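Local coordinates for protein packaging enzyme P4 (Pseudomonas phage phi6, PDB 4BLO) that hydrolyses nucleoside triphosphates as a hexameric RecA-like P-loop motor, probably to drive viral RNA into the phage procapsid, at residues Lys42-Ala47 and Ser67-Asp72. Numbering follows the deposited sequence.
Sequences KTYIAA and SVLLKD
Leu70 sets its two methyls against the flank of helix 38-54, and together with Leu69 it forms an apolar seam with Thr43, Tyr44 and Ala47. The packing is closest around Tyr44. Leu70 CD2 lies 3.7 Å from the backbone N of Tyr44, while Leu70 CD1 sits 4.0 Å from Tyr44 CD1 and close to Tyr44 CB, the leucine running at about a right angle to the tyrosine side chain. Farther along the ring, Leu69 CD1 approaches Tyr44 CE1 at 3.8 Å. Leu69 CD1 and Leu70 CD1 flank the CD1-CE1 bond from opposite sides of the ring plane, each approaching obliquely. CG of Tyr44 is anti to its backbone N (chi1 178°), and the buried ring also packs on Ile172, Val173 and Leu177 of helix 167-179, while its OH hydrogen-bonds to Ile64 O. Tyr44 thus links helix 38-54, itself covered by helix 7-22, to a helix of the RecA-like P-loop core, with the end of the short helix 66-69 packed against the same ring. Leu70 is the first residue to leave helical geometry there, so the two leucines straddle the helix terminus. Toward solvent the contact thins out. Ala47 and Leu69 meet mainly through their CB atoms, 4.1 Å apart, and both residues remain partly exposed. On the exposed Thr43, CG2 touches Leu70 CD2 at 3.8 Å, whereas OG1 bonds back to Val39 O within its own helix.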
# COMPACT_ATOMS: atom_id res chain seq x y z
N LYS L 42 14.87 13.78 34.72
CA LYS L 42 15.39 14.18 36.04
C LYS L 42 16.67 15.02 35.88
O LYS L 42 16.80 16.08 36.49
CB LYS L 42 15.68 12.96 36.93
CG LYS L 42 14.44 12.18 37.38
CD LYS L 42 14.73 11.24 38.56
CE LYS L 42 15.58 10.03 38.20
NZ LYS L 42 15.81 9.17 39.38
N THR L 43 17.59 14.55 35.01
CA THR L 43 18.86 15.20 34.69
C THR L 43 18.61 16.60 34.11
O THR L 43 19.32 17.54 34.47
CB THR L 43 19.69 14.31 33.73
OG1 THR L 43 19.70 12.97 34.23
CG2 THR L 43 21.12 14.81 33.57
N TYR L 44 17.58 16.72 33.24
CA TYR L 44 17.18 17.99 32.63
C TYR L 44 16.70 18.96 33.71
O TYR L 44 17.16 20.10 33.72
CB TYR L 44 16.09 17.77 31.57
CG TYR L 44 15.58 19.05 30.93
CD1 TYR L 44 16.33 19.72 29.96
CD2 TYR L 44 14.33 19.56 31.25
CE1 TYR L 44 15.87 20.89 29.37
CE2 TYR L 44 13.85 20.73 30.66
CZ TYR L 44 14.63 21.40 29.72
OH TYR L 44 14.16 22.55 29.13
N ILE L 45 15.82 18.51 34.64
CA ILE L 45 15.28 19.32 35.74
C ILE L 45 16.44 19.89 36.57
O ILE L 45 16.49 21.11 36.79
CB ILE L 45 14.25 18.53 36.61
CG1 ILE L 45 12.97 18.22 35.80
CG2 ILE L 45 13.91 19.28 37.91
CD1 ILE L 45 12.14 17.05 36.32
N ALA L 46 17.40 19.02 36.98
CA ALA L 46 18.60 19.39 37.75
C ALA L 46 19.44 20.47 37.03
O ALA L 46 19.90 21.42 37.67
CB ALA L 46 19.44 18.15 38.00
N ALA L 47 19.61 20.34 35.70
CA ALA L 47 20.37 21.27 34.87
C ALA L 47 19.67 22.64 34.79
O ALA L 47 20.36 23.67 34.84
CB ALA L 47 20.55 20.70 33.47
N SER L 67 19.36 20.23 23.97
CA SER L 67 20.57 20.03 23.16
C SER L 67 21.80 20.77 23.76
O SER L 67 22.93 20.33 23.55
CB SER L 67 20.34 20.49 21.73
OG SER L 67 20.00 21.86 21.66
N VAL L 68 21.54 21.85 24.51
CA VAL L 68 22.54 22.70 25.15
C VAL L 68 22.85 22.18 26.57
O VAL L 68 24.03 22.13 26.96
CB VAL L 68 22.05 24.18 25.13
CG1 VAL L 68 22.56 24.99 26.32
CG2 VAL L 68 22.42 24.85 23.81
N LEU L 69 21.80 21.77 27.33
CA LEU L 69 21.93 21.33 28.73
C LEU L 69 22.35 19.86 28.89
O LEU L 69 23.06 19.56 29.86
CB LEU L 69 20.63 21.57 29.51
CG LEU L 69 20.13 23.01 29.64
CD1 LEU L 69 18.81 23.05 30.32
CD2 LEU L 69 21.10 23.90 30.41
N LEU L 70 21.92 18.96 27.99
CA LEU L 70 22.23 17.52 28.09
C LEU L 70 23.20 17.05 27.00
O LEU L 70 23.10 17.53 25.87
CB LEU L 70 20.94 16.68 28.03
CG LEU L 70 19.79 17.10 28.95
CD1 LEU L 70 18.46 16.69 28.36
CD2 LEU L 70 19.96 16.53 30.35
N LYS L 71 24.11 16.10 27.33
CA LYS L 71 25.07 15.55 26.36
C LYS L 71 24.34 14.69 25.31
O LYS L 71 24.70 14.73 24.13
CB LYS L 71 26.19 14.76 27.05
CG LYS L 71 27.40 15.62 27.39
CD LYS L 71 28.71 14.84 27.28
CE LYS L 71 29.93 15.70 27.56
NZ LYS L 71 31.20 14.93 27.45
N ASP L 72 23.30 13.96 25.75
CA ASP L 72 22.42 13.17 24.89
C ASP L 72 20.95 13.47 25.25
O ASP L 72 20.57 13.46 26.42
CB ASP L 72 22.74 11.67 24.97
CG ASP L 72 21.93 10.81 24.00
OD1 ASP L 72 21.81 11.19 22.83
OD2 ASP L 72 21.44 9.72 24.43